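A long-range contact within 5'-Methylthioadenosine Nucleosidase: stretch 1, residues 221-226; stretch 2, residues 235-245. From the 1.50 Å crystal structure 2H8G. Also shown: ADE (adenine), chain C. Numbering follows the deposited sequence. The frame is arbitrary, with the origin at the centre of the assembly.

Stretch 1 221-226: KAVTDL
Stretch 2 235-245: EEFLQNLTVVT

Strand 221-226 and helix 235-245 run nearly antiparallel, their N-to-C directions 148° apart and their axes approaching to 6.2 Å. The register is fixed at T224 and F237, whose CA atoms lie 5.0 Å apart; 397 Å² is buried in all. The strand is extended (phi/psi -98/123 at A222, -155/154 at D225) except at T224, where psi is -18°. The helix is distorted around N240 (-100/-1): L241 N bonds L238 O only weakly at 3.4 Å, and regular i-4 bonding resumes with V244 N to N240 O at 2.9 Å.

Two hydrogen bonds join helix side chains to strand backbone. N240, chi1 m (-66°) and chi2 -50°, donates from ND2 to T224 O at 3.0 Å and 158°. E236 points its CA-to-CB bond toward the strand and is extended, chi1 and chi2 both t, before chi3 turns to 51°; its OE1 thereby accepts from L226 N at 3.0 Å and 167°. A water O lies 2.6 Å from E236 OE1 and 3.3 Å from L226 O. By contrast, T224 O and E236 O, 3.3 Å apart, are both acceptors and do not bond.

T224 has the largest covered area, 107 Å². With chi1 p (49°), its OG1 donates to D225 OD1 at 2.8 Å and meets the F237 ring at its edge, 3.3 Å from CD1, while CG2 packs 3.7 Å from V244 CB. V244, chi1 t (174°), directs CG1 to A222 CB at 3.4 Å and CG2 to V223 O at 3.6 Å; the CA-to-CB bond of V223 points away from the helix.

D225 adopts chi1 p (53°) and chi2 -73°, a pose that presents its carboxylate to adenine: ADE N6 donates to OD2 at 2.9 Å and 170°, and OD1 lies 2.6 Å from ADE N7. F237, chi1 t (159°) and chi2 49°, brings CD1 within 3.6 Å of ADE C8, so adenine borders both stretches.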

ATOM      1  N   LYS A 221      13.819  11.856  -8.392  1.00 16.44           N
ATOM      2  CA  LYS A 221      14.504  10.795  -7.666  1.00 16.07           C
ATOM      3  C   LYS A 221      16.011  10.996  -7.703  1.00 16.23           C
ATOM      4  O   LYS A 221      16.628  10.979  -8.771  1.00 16.77           O
ATOM      5  CB  LYS A 221      14.113   9.438  -8.267  1.00 17.51           C
ATOM      6  CG  LYS A 221      12.618   9.116  -8.101  1.00 17.35           C
ATOM      7  CD  LYS A 221      12.275   8.719  -6.666  1.00 16.70           C
ATOM      8  CE  LYS A 221      10.761   8.747  -6.415  1.00 16.68           C
ATOM      9  NZ  LYS A 221      10.398   8.116  -5.111  1.00 17.00           N
ATOM     10  N   ALA A 222      16.587  11.196  -6.521  1.00 16.15           N
ATOM     11  CA  ALA A 222      18.016  11.449  -6.375  1.00 17.14           C
ATOM     12  C   ALA A 222      18.778  10.182  -5.993  1.00 15.25           C
ATOM     13  O   ALA A 222      18.487   9.545  -4.977  1.00 16.19           O
ATOM     14  CB  ALA A 222      18.230  12.535  -5.333  1.00 16.98           C
ATOM     15  N   VAL A 223      19.765   9.831  -6.814  1.00 15.85           N
ATOM     16  CA  VAL A 223      20.563   8.621  -6.615  1.00 16.50           C
ATOM     17  C   VAL A 223      21.560   8.689  -5.466  1.00 16.88           C
ATOM     18  O   VAL A 223      22.501   9.483  -5.490  1.00 18.12           O
ATOM     19  CB  VAL A 223      21.323   8.258  -7.914  1.00 17.67           C
ATOM     20  CG1 VAL A 223      22.117   6.970  -7.724  1.00 16.68           C
ATOM     21  CG2 VAL A 223      20.335   8.092  -9.059  1.00 19.53           C
ATOM     22  N   THR A 224      21.345   7.837  -4.470  1.00 17.43           N
ATOM     23  CA  THR A 224      22.224   7.768  -3.301  1.00 17.32           C
ATOM     24  C   THR A 224      23.156   6.564  -3.343  1.00 20.27           C
ATOM     25  O   THR A 224      24.157   6.520  -2.630  1.00 20.09           O
ATOM     26  CB  THR A 224      21.424   7.677  -1.985  1.00 19.25           C
ATOM     27  OG1 THR A 224      20.419   6.658  -2.098  1.00 18.85           O
ATOM     28  CG2 THR A 224      20.774   9.010  -1.662  1.00 20.75           C
ATOM     29  N   ASP A 225      22.831   5.583  -4.175  1.00 18.46           N
ATOM     30  CA  ASP A 225      23.649   4.383  -4.250  1.00 17.53           C
ATOM     31  C   ASP A 225      23.511   3.704  -5.600  1.00 18.32           C
ATOM     32  O   ASP A 225      22.493   3.861  -6.280  1.00 17.90           O
ATOM     33  CB  ASP A 225      23.250   3.405  -3.140  1.00 18.58           C
ATOM     34  CG  ASP A 225      21.764   3.097  -3.139  1.00 21.03           C
ATOM     35  OD1 ASP A 225      20.973   3.973  -2.739  1.00 21.13           O
ATOM     36  OD2 ASP A 225      21.382   1.979  -3.547  1.00 21.68           O
ATOM     37  N   LEU A 226      24.543   2.960  -5.985  1.00 20.13           N
ATOM     38  CA  LEU A 226      24.530   2.242  -7.256  1.00 20.22           C
ATOM     39  C   LEU A 226      24.295   0.761  -6.977  1.00 21.45           C
ATOM     40  O   LEU A 226      25.146   0.072  -6.407  1.00 20.90           O
ATOM     41  CB  LEU A 226      25.851   2.461  -8.002  1.00 21.00           C
ATOM     42  CG  LEU A 226      26.158   3.926  -8.329  1.00 20.55           C
ATOM     43  CD1 LEU A 226      27.504   4.016  -9.046  1.00 23.83           C
ATOM     44  CD2 LEU A 226      25.049   4.517  -9.185  1.00 24.85           C
ATOM     45  N   GLU A 235      24.695   0.649   3.292  1.00 29.28           N
ATOM     46  CA  GLU A 235      25.857   1.453   3.648  1.00 30.03           C
ATOM     47  C   GLU A 235      26.016   2.685   2.766  1.00 28.53           C
ATOM     48  O   GLU A 235      26.126   3.806   3.268  1.00 27.99           O
ATOM     49  CB  GLU A 235      27.131   0.607   3.569  1.00 32.55           C
ATOM     50  CG  GLU A 235      28.405   1.380   3.893  1.00 37.89           C
ATOM     51  CD  GLU A 235      29.658   0.531   3.754  1.00 40.32           C
ATOM     52  OE1 GLU A 235      29.772  -0.485   4.470  1.00 42.90           O
ATOM     53  OE2 GLU A 235      30.528   0.883   2.928  1.00 43.66           O
ATOM     54  N   GLU A 236      26.034   2.483   1.451  1.00 26.77           N
ATOM     55  CA  GLU A 236      26.196   3.599   0.525  1.00 25.60           C
ATOM     56  C   GLU A 236      24.993   4.541   0.555  1.00 25.17           C
ATOM     57  O   GLU A 236      25.142   5.760   0.466  1.00 24.02           O
ATOM     58  CB  GLU A 236      26.437   3.085  -0.902  1.00 26.06           C
ATOM     59  CG  GLU A 236      26.607   4.205  -1.921  1.00 25.45           C
ATOM     60  CD  GLU A 236      27.180   3.741  -3.249  1.00 27.55           C
ATOM     61  OE1 GLU A 236      26.656   2.770  -3.832  1.00 23.82           O
ATOM     62  OE2 GLU A 236      28.156   4.363  -3.717  1.00 30.53           O
ATOM     63  N   PHE A 237      23.801   3.971   0.675  1.00 23.69           N
ATOM     64  CA  PHE A 237      22.578   4.762   0.736  1.00 23.34           C
ATOM     65  C   PHE A 237      22.650   5.772   1.879  1.00 23.57           C
ATOM     66  O   PHE A 237      22.486   6.974   1.670  1.00 24.88           O
ATOM     67  CB  PHE A 237      21.376   3.822   0.919  1.00 23.40           C
ATOM     68  CG  PHE A 237      20.147   4.485   1.479  1.00 23.98           C
ATOM     69  CD1 PHE A 237      19.661   5.672   0.939  1.00 24.26           C
ATOM     70  CD2 PHE A 237      19.449   3.888   2.527  1.00 24.49           C
ATOM     71  CE1 PHE A 237      18.494   6.253   1.433  1.00 24.42           C
ATOM     72  CE2 PHE A 237      18.285   4.459   3.029  1.00 24.68           C
ATOM     73  CZ  PHE A 237      17.806   5.645   2.479  1.00 26.11           C
ATOM     74  N   LEU A 238      22.907   5.279   3.085  1.00 25.60           N
ATOM     75  CA  LEU A 238      22.977   6.144   4.257  1.00 26.01           C
ATOM     76  C   LEU A 238      24.184   7.077   4.234  1.00 26.09           C
ATOM     77  O   LEU A 238      24.119   8.200   4.730  1.00 25.46           O
ATOM     78  CB  LEU A 238      22.991   5.291   5.527  1.00 27.05           C
ATOM     79  CG  LEU A 238      21.774   4.369   5.675  1.00 28.44           C
ATOM     80  CD1 LEU A 238      21.971   3.436   6.863  1.00 31.42           C
ATOM     81  CD2 LEU A 238      20.508   5.204   5.838  1.00 28.45           C
ATOM     82  N   GLN A 239      25.283   6.609   3.652  1.00 26.46           N
ATOM     83  CA  GLN A 239      26.503   7.406   3.563  1.00 27.53           C
ATOM     84  C   GLN A 239      26.286   8.665   2.727  1.00 28.12           C
ATOM     85  O   GLN A 239      26.825   9.730   3.034  1.00 28.17           O
ATOM     86  CB  GLN A 239      27.622   6.572   2.934  1.00 29.19           C
ATOM     87  CG  GLN A 239      28.968   7.275   2.843  1.00 33.23           C
ATOM     88  CD  GLN A 239      29.936   6.554   1.924  1.00 36.38           C
ATOM     89  OE1 GLN A 239      30.083   5.332   1.992  1.00 38.80           O
ATOM     90  NE2 GLN A 239      30.607   7.309   1.060  1.00 39.54           N
ATOM     91  N   ASN A 240      25.489   8.540   1.669  1.00 25.37           N
ATOM     92  CA  ASN A 240      25.227   9.663   0.773  1.00 24.77           C
ATOM     93  C   ASN A 240      23.898  10.374   1.004  1.00 23.85           C
ATOM     94  O   ASN A 240      23.587  11.351   0.323  1.00 24.55           O
ATOM     95  CB  ASN A 240      25.290   9.192  -0.683  1.00 25.23           C
ATOM     96  CG  ASN A 240      26.679   8.759  -1.096  1.00 27.54           C
ATOM     97  OD1 ASN A 240      27.651   9.479  -0.879  1.00 31.53           O
ATOM     98  ND2 ASN A 240      26.779   7.583  -1.706  1.00 26.94           N
ATOM     99  N   LEU A 241      23.120   9.887   1.963  1.00 24.45           N
ATOM    100  CA  LEU A 241      21.816  10.464   2.262  1.00 25.11           C
ATOM    101  C   LEU A 241      21.829  11.977   2.462  1.00 26.23           C
ATOM    102  O   LEU A 241      21.107  12.703   1.784  1.00 25.93           O
ATOM    103  CB  LEU A 241      21.222   9.789   3.504  1.00 27.10           C
ATOM    104  CG  LEU A 241      19.832  10.262   3.939  1.00 27.58           C
ATOM    105  CD1 LEU A 241      18.809   9.965   2.843  1.00 27.38           C
ATOM    106  CD2 LEU A 241      19.445   9.559   5.230  1.00 28.43           C
ATOM    107  N   THR A 242      22.650  12.458   3.388  1.00 26.98           N
ATOM    108  CA  THR A 242      22.705  13.889   3.661  1.00 27.65           C
ATOM    109  C   THR A 242      23.088  14.756   2.461  1.00 27.77           C
ATOM    110  O   THR A 242      22.383  15.705   2.125  1.00 27.84           O
ATOM    111  CB  THR A 242      23.670  14.183   4.829  1.00 28.62           C
ATOM    112  OG1 THR A 242      23.190  13.527   6.009  1.00 29.80           O
ATOM    113  CG2 THR A 242      23.763  15.681   5.089  1.00 30.09           C
ATOM    114  N   VAL A 243      24.197  14.427   1.809  1.00 26.94           N
ATOM    115  CA  VAL A 243      24.651  15.208   0.662  1.00 26.81           C
ATOM    116  C   VAL A 243      23.699  15.164  -0.533  1.00 26.00           C
ATOM    117  O   VAL A 243      23.427  16.189  -1.156  1.00 26.53           O
ATOM    118  CB  VAL A 243      26.054  14.753   0.201  1.00 28.47           C
ATOM    119  CG1 VAL A 243      27.072  15.019   1.303  1.00 31.31           C
ATOM    120  CG2 VAL A 243      26.037  13.278  -0.154  1.00 33.66           C
ATOM    121  N   VAL A 244      23.191  13.980  -0.853  1.00 23.86           N
ATOM    122  CA  VAL A 244      22.281  13.841  -1.989  1.00 22.64           C
ATOM    123  C   VAL A 244      20.927  14.505  -1.750  1.00 23.00           C
ATOM    124  O   VAL A 244      20.301  15.008  -2.688  1.00 22.38           O
ATOM    125  CB  VAL A 244      22.085  12.358  -2.342  1.00 21.48           C
ATOM    126  CG1 VAL A 244      21.032  12.206  -3.433  1.00 19.52           C
ATOM    127  CG2 VAL A 244      23.406  11.776  -2.804  1.00 22.15           C
ATOM    128  N   THR A 245      20.466  14.511  -0.503  1.00 24.53           N
ATOM    129  CA  THR A 245      19.189  15.146  -0.207  1.00 25.64           C
ATOM    130  C   THR A 245      19.315  16.654  -0.421  1.00 26.42           C
ATOM    131  O   THR A 245      18.326  17.338  -0.678  1.00 26.57           O
ATOM    132  CB  THR A 245      18.716  14.850   1.234  1.00 26.94           C
ATOM    133  OG1 THR A 245      19.770  15.142   2.157  1.00 31.90           O
ATOM    134  CG2 THR A 245      18.315  13.389   1.368  1.00 26.74           C
TER
HETATM  135  N9  ADE C 701      16.445   4.144  -1.683  1.00 21.70           N
HETATM  136  C8  ADE C 701      17.755   4.448  -1.813  1.00 22.24           C
HETATM  137  N7  ADE C 701      18.491   3.465  -2.386  1.00 21.37           N
HETATM  138  C5  ADE C 701      17.577   2.475  -2.630  1.00 19.54           C
HETATM  139  C6  ADE C 701      17.660   1.160  -3.218  1.00 21.85           C
HETATM  140  N6  ADE C 701      18.815   0.674  -3.659  1.00 20.62           N
HETATM  141  N1  ADE C 701      16.471   0.397  -3.307  1.00 19.92           N
HETATM  142  C2  ADE C 701      15.285   0.915  -2.845  1.00 20.55           C
HETATM  143  N3  ADE C 701      15.116   2.166  -2.269  1.00 20.76           N
HETATM  144  C4  ADE C 701      16.300   2.879  -2.201  1.00 19.72           C
HETATM  145  O   HOH W   1      28.027   0.982  -5.200  1.00 29.46           O